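Local coordinates for regulatory protein RecX (PDB 3D5L) that probably modulates the activity of RecA, the recombinase of bacterial DNA repair, at residues 61-66 with 88-93; 69-74 with 106-111; 112-117 with 139-144. All coordinates share one frame; numbering follows the deposited sequence.

How the contacts relate
Contacts 1 and 3 make the same kind of junction within two successive three-helix domains of RecX: a helix meets the loop that leads into a later helix. Contact 2 joins the first of these domains to the second, sharing helix 48-71 with contact 1 and helix 110-124 with contact 3. No hydrogen bond crosses any of them. Contact 3 is buried and wholly apolar; contacts 1 and 2 are partly buried, and contact 1 ends at the surface in an arginine over isoleucine methyls. Contact 2 touches both neighbours, through Leu-107 against Tyr-64 and Asp-110 against Ile-141, whereas contacts 1 and 3 lie about 15 Å apart at their nearest atoms.

Contact 1 of 3, residues 61-66 with 88-93; sequences AKAYSR and IDTPEE
Thr-90, which packs against Ala-63, grips the carbonyl oxygen of Leu-85 twice, through its backbone N and its OG1. The backbone bond belongs to a Schellman motif that ends helix 78-87: Asp-89, at positive phi (43°), is its C-prime residue and gives its N to Lys-86 O. In this three-helix domain of the helix-turn-helix clan, the loop so formed leads into helix 92-104 and meets helix 48-71, with the CA atoms of Ala-63 and Thr-90 7.1 Å apart. Because OG1 stands beside the backbone N (chi1 -59°), it turns back to the helix end, and the methyl CG2 is left to face the other segment. There CG2 of Thr-90 meets CB of Ala-63 at 4.1 Å, a small methyl-on-methyl contact that lets the backbones come close; Ile-98 of helix 92-104 lies against the same alanine.

One turn further along helix 48-71, Arg-66 and Ile-88 reach for each other from opposite directions. The arginine chain bends at chi3 (49°), which lays the flat guanidinium across the isoleucine. Both methyls of Ile-88, CD1 and CG2, sit under one face of that group, a van der Waals meeting at the surface, where Arg-66 is exposed. CD1 lies 4.1 Å from the guanidinium plane, offset toward its edge, while CG2 of Ile-88 approaches NH2 of Arg-66 at 4.1 Å.

Contact 2 of 3, residues 69-74 with 106-111; sequences DYLSYQ and QLIDDH
Leu-71 and Leu-107 bring the two backbones nearest, with CA atoms 7.6 Å apart, just after Gln-106 (phi 47°) has ended helix 92-104 in a Schellman motif. The contact joins the last part of helix 48-71, in the first three-helix domain of RecX, to the connection between helices 92-104 and 110-124, the latter in the second three-helix domain. Leu-71 carries it with both branches. Its CD1 rests on CB of Leu-107 at 4.1 Å, the two side chains crossing at about a right angle. Its CD2 comes within 3.3 Å of Leu-107 O and also meets CG2 of Ile-108 at 4.1 Å. With CG1 of Ile-108 between the backbone N and the carbonyl carbon (chi1 56°), CG2 stands anti to the latter and is the branch that meets Leu-71. Leu-102 of helix 92-104 lies against both leucines, and Ile-81 of helix 78-87 against Ile-108. With an alanine in place of Leu-71, both methyl branches are gone and a gap would probably open beside Leu-107 CB and Ile-108 CG2. Beyond Ile-108, Asp-109 N-caps helix 110-124 through a weak, bent bond, His-111 N to Asp-109 OD1 at 3.3 Å.

Contact 3 of 3, residues 112-117 with 139-144; sequences AYAASY and KGIGES
The turn between helices 129-138 and 143-149 presses one isoleucine onto helix 110-124. Ile-141 makes the contact with its outermost methyl: CD1 lies 3.8 Å from CB of Ala-114, where the small side chain lets the loop come close to the helix. The methyl gets there because CG1 stands beside the backbone N (chi1 -47°) and the chain then runs extended (chi2 -168°). The CA atoms of Ala-114 and Ile-141 are 7.7 Å apart, and nothing polar passes between the segments.

All of this lies inside the second three-helix domain of RecX, of the helix-turn-helix clan, and Leu-136 of helix 129-138 completes the apolar cluster by touching both Ala-114 and Ile-141. Gly-140, at phi 84°, closes helix 129-138 with a Schellman motif, where a CB would be jammed against Lys-139 O, an oxygen that is hydrogen-bonded to Ser-79 OG. Gly-142 then holds the N-cap position of helix 143-149. Tyr-113 also packs against Met-75 and Thr-77, from the segment before helix 78-87. The ring of this tyrosine meets the isoleucine obliquely: the methyl already set against Ala-114 also serves the aromatic side chain, with CD2 of Tyr-113 standing 4.3 Å from CD1 of Ile-141.

Contact 1 of 3, residues 61-66 with 88-93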
ATOM      1  N   ALA A  61       7.073 -18.101   1.650  1.00  9.29           N
ATOM      2  CA  ALA A  61       6.049 -18.111   2.693  1.00 10.70           C
ATOM      3  C   ALA A  61       6.453 -17.193   3.844  1.00 11.57           C
ATOM      4  O   ALA A  61       5.606 -16.544   4.454  1.00 12.36           O
ATOM      5  CB  ALA A  61       5.821 -19.538   3.204  1.00  7.43           C
ATOM      6  N   LYS A  62       7.752 -17.135   4.130  1.00 13.77           N
ATOM      7  CA  LYS A  62       8.264 -16.277   5.197  1.00 15.19           C
ATOM      8  C   LYS A  62       8.117 -14.790   4.859  1.00 13.49           C
ATOM      9  O   LYS A  62       7.824 -13.977   5.736  1.00 14.36           O
ATOM     10  CB  LYS A  62       9.738 -16.581   5.459  1.00 18.80           C
ATOM     11  CG  LYS A  62       9.999 -18.010   5.878  1.00 22.58           C
ATOM     12  CD  LYS A  62       9.984 -18.172   7.374  1.00 24.76           C
ATOM     13  CE  LYS A  62      11.368 -17.938   7.923  1.00 26.39           C
ATOM     14  NZ  LYS A  62      12.313 -18.831   7.207  1.00 27.58           N
ATOM     15  N   ALA A  63       8.317 -14.429   3.594  1.00 11.81           N
ATOM     16  CA  ALA A  63       8.206 -13.021   3.200  1.00 12.18           C
ATOM     17  C   ALA A  63       6.732 -12.642   3.260  1.00 12.45           C
ATOM     18  O   ALA A  63       6.362 -11.523   3.616  1.00 13.02           O
ATOM     19  CB  ALA A  63       8.762 -12.813   1.788  1.00  6.82           C
ATOM     20  N   TYR A  64       5.890 -13.603   2.923  1.00 11.74           N
ATOM     21  CA  TYR A  64       4.465 -13.384   2.958  1.00 12.59           C
ATOM     22  C   TYR A  64       4.046 -13.079   4.394  1.00 11.80           C
ATOM     23  O   TYR A  64       3.306 -12.126   4.635  1.00 12.58           O
ATOM     24  CB  TYR A  64       3.736 -14.627   2.449  1.00 13.89           C
ATOM     25  CG  TYR A  64       2.240 -14.456   2.444  1.00 15.18           C
ATOM     26  CD1 TYR A  64       1.618 -13.617   1.510  1.00 16.11           C
ATOM     27  CD2 TYR A  64       1.444 -15.110   3.381  1.00 14.29           C
ATOM     28  CE1 TYR A  64       0.233 -13.432   1.511  1.00 15.46           C
ATOM     29  CE2 TYR A  64       0.060 -14.931   3.393  1.00 19.43           C
ATOM     30  CZ  TYR A  64      -0.534 -14.093   2.450  1.00 17.78           C
ATOM     31  OH  TYR A  64      -1.900 -13.956   2.434  1.00 20.05           O
ATOM     32  N   SER A  65       4.522 -13.893   5.339  1.00 11.81           N
ATOM     33  CA  SER A  65       4.207 -13.713   6.763  1.00 12.27           C
ATOM     34  C   SER A  65       4.600 -12.325   7.227  1.00 10.17           C
ATOM     35  O   SER A  65       3.844 -11.660   7.933  1.00 10.06           O
ATOM     36  CB  SER A  65       4.962 -14.731   7.623  1.00 14.45           C
ATOM     37  OG  SER A  65       4.605 -16.047   7.274  1.00 22.09           O
ATOM     38  N   ARG A  66       5.799 -11.892   6.847  1.00  9.01           N
ATOM     39  CA  ARG A  66       6.262 -10.565   7.237  1.00  7.90           C
ATOM     40  C   ARG A  66       5.394  -9.447   6.632  1.00  7.26           C
ATOM     41  O   ARG A  66       5.231  -8.397   7.250  1.00  6.79           O
ATOM     42  CB  ARG A  66       7.720 -10.389   6.843  1.00  9.99           C
ATOM     43  CG  ARG A  66       8.641 -11.367   7.547  1.00 16.76           C
ATOM     44  CD  ARG A  66      10.063 -10.851   7.560  1.00 21.03           C
ATOM     45  NE  ARG A  66      10.107  -9.467   8.028  1.00 25.73           N
ATOM     46  CZ  ARG A  66      11.225  -8.763   8.173  1.00 26.68           C
ATOM     47  NH1 ARG A  66      12.398  -9.319   7.892  1.00 28.71           N
ATOM     48  NH2 ARG A  66      11.166  -7.500   8.569  1.00 26.05           N
ATOM     49  N   ILE A  88      13.343  -5.414   2.233  1.00 12.79           N
ATOM     50  CA  ILE A  88      13.937  -6.546   2.949  1.00 14.27           C
ATOM     51  C   ILE A  88      14.547  -7.560   1.981  1.00 15.33           C
ATOM     52  O   ILE A  88      14.625  -8.757   2.264  1.00 14.97           O
ATOM     53  CB  ILE A  88      12.908  -7.253   3.879  1.00 12.62           C
ATOM     54  CG1 ILE A  88      11.797  -7.902   3.059  1.00  9.97           C
ATOM     55  CG2 ILE A  88      12.322  -6.241   4.853  1.00 11.02           C
ATOM     56  CD1 ILE A  88      10.858  -8.781   3.888  1.00 10.63           C
ATOM     57  N   ASP A  89      14.977  -7.041   0.835  1.00 17.91           N
ATOM     58  CA  ASP A  89      15.605  -7.810  -0.227  1.00 19.73           C
ATOM     59  C   ASP A  89      14.941  -9.149  -0.550  1.00 21.24           C
ATOM     60  O   ASP A  89      15.542 -10.214  -0.413  1.00 21.69           O
ATOM     61  CB  ASP A  89      17.082  -8.028   0.100  1.00 19.82           C
ATOM     62  CG  ASP A  89      17.870  -8.523  -1.097  1.00 21.64           C
ATOM     63  OD1 ASP A  89      17.763  -7.908  -2.187  1.00 18.58           O
ATOM     64  OD2 ASP A  89      18.598  -9.526  -0.945  1.00 23.85           O
ATOM     65  N   THR A  90      13.700  -9.089  -1.000  1.00 20.96           N
ATOM     66  CA  THR A  90      12.982 -10.297  -1.352  1.00 21.12           C
ATOM     67  C   THR A  90      13.315 -10.652  -2.797  1.00 21.62           C
ATOM     68  O   THR A  90      13.397  -9.770  -3.655  1.00 20.40           O
ATOM     69  CB  THR A  90      11.463 -10.077  -1.213  1.00 20.83           C
ATOM     70  OG1 THR A  90      11.162  -9.708   0.138  1.00 24.40           O
ATOM     71  CG2 THR A  90      10.699 -11.336  -1.565  1.00 19.91           C
ATOM     72  N   PRO A  91      13.545 -11.949  -3.085  1.00 22.42           N
ATOM     73  CA  PRO A  91      13.855 -12.319  -4.468  1.00 22.10           C
ATOM     74  C   PRO A  91      12.770 -11.736  -5.378  1.00 24.70           C
ATOM     75  O   PRO A  91      11.580 -11.783  -5.049  1.00 24.98           O
ATOM     76  CB  PRO A  91      13.849 -13.836  -4.413  1.00 19.92           C
ATOM     77  CG  PRO A  91      14.463 -14.084  -3.058  1.00 19.70           C
ATOM     78  CD  PRO A  91      13.730 -13.099  -2.180  1.00 20.04           C
ATOM     79  N   GLU A  92      13.186 -11.172  -6.508  1.00 25.74           N
ATOM     80  CA  GLU A  92      12.262 -10.530  -7.440  1.00 26.43           C
ATOM     81  C   GLU A  92      11.204 -11.457  -8.027  1.00 26.07           C
ATOM     82  O   GLU A  92      10.160 -10.997  -8.503  1.00 24.84           O
ATOM     83  CB  GLU A  92      13.058  -9.858  -8.561  1.00 28.79           C
ATOM     84  CG  GLU A  92      12.253  -8.892  -9.413  1.00 33.38           C
ATOM     85  CD  GLU A  92      11.510  -7.842  -8.586  1.00 37.11           C
ATOM     86  OE1 GLU A  92      12.146  -7.132  -7.762  1.00 32.90           O
ATOM     87  OE2 GLU A  92      10.279  -7.726  -8.778  1.00 39.84           O
ATOM     88  N   GLU A  93      11.459 -12.761  -7.996  1.00 24.60           N
ATOM     89  CA  GLU A  93      10.483 -13.697  -8.533  1.00 24.53           C
ATOM     90  C   GLU A  93       9.354 -13.926  -7.517  1.00 23.44           C
ATOM     91  O   GLU A  93       8.337 -14.530  -7.849  1.00 22.22           O
ATOM     92  CB  GLU A  93      11.148 -15.036  -8.904  1.00 24.78           C
ATOM     93  CG  GLU A  93      11.812 -15.759  -7.735  1.00 25.95           C
ATOM     94  CD  GLU A  93      13.303 -15.508  -7.666  1.00 27.30           C
ATOM     95  OE1 GLU A  93      13.736 -14.400  -8.063  1.00 29.04           O
ATOM     96  OE2 GLU A  93      14.041 -16.416  -7.210  1.00 26.14           O
TER

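Contact 2 of 3, residues 69-74 with 106-111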
ATOM      1  N   ASP A  69       2.546  -9.028   8.914  1.00 14.59           N
ATOM      2  CA  ASP A  69       2.846  -8.239  10.108  1.00 14.04           C
ATOM      3  C   ASP A  69       2.909  -6.753   9.709  1.00 12.45           C
ATOM      4  O   ASP A  69       2.494  -5.885  10.457  1.00 12.77           O
ATOM      5  CB  ASP A  69       4.198  -8.641  10.721  1.00 16.48           C
ATOM      6  CG  ASP A  69       4.237 -10.090  11.185  1.00 23.51           C
ATOM      7  OD1 ASP A  69       3.223 -10.576  11.732  1.00 25.23           O
ATOM      8  OD2 ASP A  69       5.300 -10.743  11.026  1.00 26.34           O
ATOM      9  N   TYR A  70       3.442  -6.480   8.523  1.00 11.66           N
ATOM     10  CA  TYR A  70       3.574  -5.123   8.009  1.00 11.12           C
ATOM     11  C   TYR A  70       2.208  -4.468   7.841  1.00 11.92           C
ATOM     12  O   TYR A  70       2.009  -3.290   8.154  1.00 11.81           O
ATOM     13  CB  TYR A  70       4.318  -5.161   6.665  1.00  9.46           C
ATOM     14  CG  TYR A  70       4.500  -3.811   6.011  1.00 10.96           C
ATOM     15  CD1 TYR A  70       5.098  -2.752   6.705  1.00 10.41           C
ATOM     16  CD2 TYR A  70       4.073  -3.583   4.697  1.00 10.04           C
ATOM     17  CE1 TYR A  70       5.267  -1.505   6.108  1.00  8.42           C
ATOM     18  CE2 TYR A  70       4.242  -2.329   4.089  1.00 10.02           C
ATOM     19  CZ  TYR A  70       4.837  -1.301   4.811  1.00  9.13           C
ATOM     20  OH  TYR A  70       4.995  -0.056   4.248  1.00 12.19           O
ATOM     21  N   LEU A  71       1.262  -5.254   7.347  1.00 12.51           N
ATOM     22  CA  LEU A  71      -0.096  -4.786   7.131  1.00 12.51           C
ATOM     23  C   LEU A  71      -0.883  -4.676   8.443  1.00 13.54           C
ATOM     24  O   LEU A  71      -1.924  -4.016   8.485  1.00 12.80           O
ATOM     25  CB  LEU A  71      -0.807  -5.745   6.176  1.00 10.46           C
ATOM     26  CG  LEU A  71      -0.455  -5.612   4.695  1.00 10.14           C
ATOM     27  CD1 LEU A  71      -0.605  -6.963   3.971  1.00  7.46           C
ATOM     28  CD2 LEU A  71      -1.377  -4.542   4.071  1.00  9.73           C
ATOM     29  N   SER A  72      -0.392  -5.296   9.517  1.00 13.34           N
ATOM     30  CA  SER A  72      -1.132  -5.242  10.782  1.00 16.04           C
ATOM     31  C   SER A  72      -1.017  -3.937  11.562  1.00 16.23           C
ATOM     32  O   SER A  72      -1.755  -3.723  12.520  1.00 17.98           O
ATOM     33  CB  SER A  72      -0.749  -6.424  11.697  1.00 14.67           C
ATOM     34  OG  SER A  72       0.493  -6.238  12.358  1.00 15.45           O
ATOM     35  N   TYR A  73      -0.122  -3.054  11.137  1.00 16.76           N
ATOM     36  CA  TYR A  73       0.085  -1.784  11.835  1.00 16.49           C
ATOM     37  C   TYR A  73      -0.647  -0.592  11.239  1.00 17.71           C
ATOM     38  O   TYR A  73      -1.051   0.306  11.976  1.00 16.43           O
ATOM     39  CB  TYR A  73       1.575  -1.445  11.884  1.00 14.51           C
ATOM     40  CG  TYR A  73       2.434  -2.508  12.513  1.00 15.22           C
ATOM     41  CD1 TYR A  73       2.336  -2.800  13.883  1.00 17.44           C
ATOM     42  CD2 TYR A  73       3.365  -3.212  11.752  1.00 16.60           C
ATOM     43  CE1 TYR A  73       3.154  -3.772  14.474  1.00 16.40           C
ATOM     44  CE2 TYR A  73       4.192  -4.177  12.334  1.00 18.07           C
ATOM     45  CZ  TYR A  73       4.080  -4.451  13.694  1.00 19.14           C
ATOM     46  OH  TYR A  73       4.919  -5.390  14.273  1.00 23.00           O
ATOM     47  N   GLN A  74      -0.794  -0.578   9.912  1.00 19.24           N
ATOM     48  CA  GLN A  74      -1.450   0.524   9.210  1.00 20.35           C
ATOM     49  C   GLN A  74      -1.844   0.172   7.784  1.00 20.19           C
ATOM     50  O   GLN A  74      -1.415  -0.835   7.229  1.00 19.29           O
ATOM     51  CB  GLN A  74      -0.528   1.751   9.152  1.00 22.81           C
ATOM     52  CG  GLN A  74      -0.316   2.472  10.472  1.00 29.99           C
ATOM     53  CD  GLN A  74       0.784   3.521  10.398  1.00 32.94           C
ATOM     54  OE1 GLN A  74       1.222   4.050  11.424  1.00 34.34           O
ATOM     55  NE2 GLN A  74       1.237   3.824   9.181  1.00 33.93           N
ATOM     56  N   GLN A 106      -7.333 -10.239  -0.417  1.00 28.03           N
ATOM     57  CA  GLN A 106      -7.744  -8.848  -0.301  1.00 27.98           C
ATOM     58  C   GLN A 106      -7.229  -8.166   0.959  1.00 25.24           C
ATOM     59  O   GLN A 106      -7.988  -7.582   1.743  1.00 21.86           O
ATOM     60  CB  GLN A 106      -9.267  -8.709  -0.385  1.00 31.79           C
ATOM     61  CG  GLN A 106      -9.684  -7.423  -1.095  1.00 36.58           C
ATOM     62  CD  GLN A 106      -9.030  -7.279  -2.477  1.00 40.54           C
ATOM     63  OE1 GLN A 106      -9.188  -8.142  -3.352  1.00 43.39           O
ATOM     64  NE2 GLN A 106      -8.290  -6.191  -2.674  1.00 39.08           N
ATOM     65  N   LEU A 107      -5.918  -8.247   1.137  1.00 23.39           N
ATOM     66  CA  LEU A 107      -5.263  -7.627   2.266  1.00 22.51           C
ATOM     67  C   LEU A 107      -4.703  -6.294   1.782  1.00 22.57           C
ATOM     68  O   LEU A 107      -4.194  -5.492   2.566  1.00 23.19           O
ATOM     69  CB  LEU A 107      -4.173  -8.555   2.789  1.00 22.77           C
ATOM     70  CG  LEU A 107      -4.767  -9.877   3.284  1.00 21.69           C
ATOM     71  CD1 LEU A 107      -3.665 -10.826   3.727  1.00 22.77           C
ATOM     72  CD2 LEU A 107      -5.712  -9.593   4.436  1.00 21.90           C
ATOM     73  N   ILE A 108      -4.800  -6.080   0.471  1.00 21.23           N
ATOM     74  CA  ILE A 108      -4.375  -4.833  -0.152  1.00 22.77           C
ATOM     75  C   ILE A 108      -5.493  -4.397  -1.107  1.00 22.38           C
ATOM     76  O   ILE A 108      -6.123  -5.231  -1.756  1.00 23.28           O
ATOM     77  CB  ILE A 108      -3.052  -4.987  -0.925  1.00 23.29           C
ATOM     78  CG1 ILE A 108      -3.160  -6.094  -1.965  1.00 23.66           C
ATOM     79  CG2 ILE A 108      -1.921  -5.269   0.060  1.00 25.39           C
ATOM     80  CD1 ILE A 108      -1.881  -6.260  -2.787  1.00 24.29           C
ATOM     81  N   ASP A 109      -5.745  -3.093  -1.182  1.00 19.56           N
ATOM     82  CA  ASP A 109      -6.814  -2.573  -2.029  1.00 17.46           C
ATOM     83  C   ASP A 109      -6.558  -1.097  -2.321  1.00 14.94           C
ATOM     84  O   ASP A 109      -6.903  -0.237  -1.513  1.00 14.04           O
ATOM     85  CB  ASP A 109      -8.144  -2.739  -1.294  1.00 18.48           C
ATOM     86  CG  ASP A 109      -9.346  -2.450  -2.168  1.00 18.09           C
ATOM     87  OD1 ASP A 109      -9.172  -2.008  -3.320  1.00 21.40           O
ATOM     88  OD2 ASP A 109     -10.481  -2.669  -1.694  1.00 22.50           O
ATOM     89  N   ASP A 110      -5.970  -0.810  -3.480  1.00 12.75           N
ATOM     90  CA  ASP A 110      -5.643   0.561  -3.870  1.00  9.20           C
ATOM     91  C   ASP A 110      -6.849   1.450  -4.112  1.00  9.14           C
ATOM     92  O   ASP A 110      -6.771   2.672  -3.977  1.00 10.30           O
ATOM     93  CB  ASP A 110      -4.755   0.558  -5.117  1.00 11.53           C
ATOM     94  CG  ASP A 110      -3.294   0.292  -4.796  1.00 11.93           C
ATOM     95  OD1 ASP A 110      -3.012  -0.077  -3.638  1.00 14.80           O
ATOM     96  OD2 ASP A 110      -2.433   0.441  -5.700  1.00 10.37           O
ATOM     97  N   HIS A 111      -7.977   0.855  -4.461  1.00  8.36           N
ATOM     98  CA  HIS A 111      -9.153   1.663  -4.701  1.00  7.86           C
ATOM     99  C   HIS A 111      -9.698   2.204  -3.376  1.00  7.24           C
ATOM    100  O   HIS A 111     -10.119   3.358  -3.292  1.00  7.87           O
ATOM    101  CB  HIS A 111     -10.191   0.829  -5.449  1.00 10.14           C
ATOM    102  CG  HIS A 111     -11.391   1.606  -5.881  1.00  9.58           C
ATOM    103  ND1 HIS A 111     -12.422   1.920  -5.021  1.00  9.39           N
ATOM    104  CD2 HIS A 111     -11.718   2.157  -7.076  1.00  8.05           C
ATOM    105  CE1 HIS A 111     -13.331   2.630  -5.665  1.00  7.92           C
ATOM    106  NE2 HIS A 111     -12.927   2.788  -6.914  1.00  7.97           N
TER

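Contact 3 of 3, residues 112-117 with 139-144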
ATOM      1  N   ALA A 112      -9.646   1.378  -2.333  1.00  7.15           N
ATOM      2  CA  ALA A 112     -10.144   1.767  -1.014  1.00  5.06           C
ATOM      3  C   ALA A 112      -9.147   2.714  -0.369  1.00  7.96           C
ATOM      4  O   ALA A 112      -9.495   3.599   0.407  1.00  7.71           O
ATOM      5  CB  ALA A 112     -10.330   0.534  -0.142  1.00  4.06           C
ATOM      6  N   TYR A 113      -7.883   2.521  -0.701  1.00  9.40           N
ATOM      7  CA  TYR A 113      -6.860   3.381  -0.172  1.00  9.52           C
ATOM      8  C   TYR A 113      -7.025   4.809  -0.707  1.00  8.58           C
ATOM      9  O   TYR A 113      -7.037   5.767   0.064  1.00 10.37           O
ATOM     10  CB  TYR A 113      -5.480   2.847  -0.556  1.00 10.92           C
ATOM     11  CG  TYR A 113      -4.369   3.669   0.038  1.00 11.46           C
ATOM     12  CD1 TYR A 113      -3.728   3.268   1.213  1.00 11.73           C
ATOM     13  CD2 TYR A 113      -3.993   4.882  -0.547  1.00  8.68           C
ATOM     14  CE1 TYR A 113      -2.734   4.065   1.792  1.00 14.92           C
ATOM     15  CE2 TYR A 113      -3.013   5.682   0.023  1.00 13.22           C
ATOM     16  CZ  TYR A 113      -2.387   5.272   1.187  1.00 13.91           C
ATOM     17  OH  TYR A 113      -1.426   6.082   1.747  1.00 19.76           O
ATOM     18  N   ALA A 114      -7.156   4.953  -2.022  1.00  7.14           N
ATOM     19  CA  ALA A 114      -7.276   6.279  -2.621  1.00  8.41           C
ATOM     20  C   ALA A 114      -8.462   7.053  -2.052  1.00  9.53           C
ATOM     21  O   ALA A 114      -8.359   8.257  -1.774  1.00  9.90           O
ATOM     22  CB  ALA A 114      -7.399   6.175  -4.150  1.00  5.49           C
ATOM     23  N   ALA A 115      -9.583   6.358  -1.877  1.00  8.21           N
ATOM     24  CA  ALA A 115     -10.784   6.981  -1.339  1.00  7.63           C
ATOM     25  C   ALA A 115     -10.532   7.468   0.090  1.00  7.76           C
ATOM     26  O   ALA A 115     -10.932   8.578   0.450  1.00  7.93           O
ATOM     27  CB  ALA A 115     -11.957   5.988  -1.361  1.00  3.42           C
ATOM     28  N   SER A 116      -9.883   6.635   0.899  1.00  7.40           N
ATOM     29  CA  SER A 116      -9.585   6.987   2.285  1.00 10.75           C
ATOM     30  C   SER A 116      -8.617   8.153   2.334  1.00 10.60           C
ATOM     31  O   SER A 116      -8.693   9.004   3.218  1.00  7.03           O
ATOM     32  CB  SER A 116      -8.956   5.801   3.024  1.00 11.40           C
ATOM     33  OG  SER A 116      -9.878   4.729   3.146  1.00 20.16           O
ATOM     34  N   TYR A 117      -7.689   8.170   1.383  1.00 12.00           N
ATOM     35  CA  TYR A 117      -6.709   9.237   1.321  1.00 13.48           C
ATOM     36  C   TYR A 117      -7.400  10.560   1.047  1.00 12.02           C
ATOM     37  O   TYR A 117      -7.137  11.557   1.717  1.00 14.81           O
ATOM     38  CB  TYR A 117      -5.690   8.966   0.218  1.00 15.03           C
ATOM     39  CG  TYR A 117      -4.659  10.059   0.085  1.00 16.75           C
ATOM     40  CD1 TYR A 117      -3.547  10.100   0.928  1.00 19.72           C
ATOM     41  CD2 TYR A 117      -4.797  11.060  -0.874  1.00 17.09           C
ATOM     42  CE1 TYR A 117      -2.598  11.103   0.817  1.00 20.42           C
ATOM     43  CE2 TYR A 117      -3.851  12.078  -0.994  1.00 22.13           C
ATOM     44  CZ  TYR A 117      -2.753  12.089  -0.144  1.00 23.02           C
ATOM     45  OH  TYR A 117      -1.804  13.080  -0.261  1.00 26.17           O
ATOM     46  N   LYS A 139       1.732   7.313  -5.948  1.00 18.81           N
ATOM     47  CA  LYS A 139       1.529   6.175  -5.053  1.00 17.55           C
ATOM     48  C   LYS A 139       1.219   4.918  -5.868  1.00 15.95           C
ATOM     49  O   LYS A 139       0.893   3.864  -5.310  1.00 14.71           O
ATOM     50  CB  LYS A 139       0.375   6.456  -4.084  1.00 20.67           C
ATOM     51  CG  LYS A 139       0.669   7.494  -3.022  1.00 22.60           C
ATOM     52  CD  LYS A 139       1.652   6.965  -1.982  1.00 29.49           C
ATOM     53  CE  LYS A 139       1.894   8.009  -0.887  1.00 35.21           C
ATOM     54  NZ  LYS A 139       2.681   7.490   0.272  1.00 38.78           N
ATOM     55  N   GLY A 140       1.298   5.054  -7.190  1.00 13.86           N
ATOM     56  CA  GLY A 140       1.064   3.934  -8.086  1.00 13.87           C
ATOM     57  C   GLY A 140      -0.372   3.602  -8.455  1.00 13.92           C
ATOM     58  O   GLY A 140      -0.640   2.522  -8.992  1.00 13.29           O
ATOM     59  N   ILE A 141      -1.295   4.524  -8.197  1.00 13.27           N
ATOM     60  CA  ILE A 141      -2.708   4.293  -8.474  1.00 11.67           C
ATOM     61  C   ILE A 141      -3.156   4.718  -9.882  1.00 11.57           C
ATOM     62  O   ILE A 141      -2.815   5.799 -10.356  1.00 12.10           O
ATOM     63  CB  ILE A 141      -3.556   4.998  -7.395  1.00 13.32           C
ATOM     64  CG1 ILE A 141      -2.963   4.671  -6.013  1.00 16.11           C
ATOM     65  CG2 ILE A 141      -5.017   4.539  -7.474  1.00 12.63           C
ATOM     66  CD1 ILE A 141      -3.847   5.045  -4.827  1.00 16.63           C
ATOM     67  N   GLY A 142      -3.914   3.852 -10.551  1.00 11.22           N
ATOM     68  CA  GLY A 142      -4.382   4.154 -11.898  1.00  9.21           C
ATOM     69  C   GLY A 142      -5.289   5.368 -11.928  1.00  9.15           C
ATOM     70  O   GLY A 142      -5.776   5.794 -10.874  1.00 10.37           O
ATOM     71  N   GLU A 143      -5.525   5.912 -13.123  1.00  8.00           N
ATOM     72  CA  GLU A 143      -6.360   7.102 -13.304  1.00 10.86           C
ATOM     73  C   GLU A 143      -7.820   6.863 -12.944  1.00 10.75           C
ATOM     74  O   GLU A 143      -8.506   7.778 -12.489  1.00  9.77           O
ATOM     75  CB  GLU A 143      -6.280   7.604 -14.757  1.00 14.04           C
ATOM     76  CG  GLU A 143      -4.943   8.226 -15.135  1.00 18.20           C
ATOM     77  CD  GLU A 143      -4.594   9.434 -14.263  1.00 20.51           C
ATOM     78  OE1 GLU A 143      -5.284  10.474 -14.360  1.00 21.00           O
ATOM     79  OE2 GLU A 143      -3.631   9.337 -13.473  1.00 21.65           O
ATOM     80  N   SER A 144      -8.292   5.640 -13.172  1.00 11.30           N
ATOM     81  CA  SER A 144      -9.670   5.275 -12.864  1.00 10.75           C
ATOM     82  C   SER A 144      -9.919   5.308 -11.356  1.00  9.88           C
ATOM     83  O   SER A 144     -10.928   5.841 -10.913  1.00  9.57           O
ATOM     84  CB  SER A 144      -9.972   3.886 -13.402  1.00 11.36           C
ATOM     85  OG  SER A 144      -9.177   2.931 -12.745  1.00 17.66           O
TER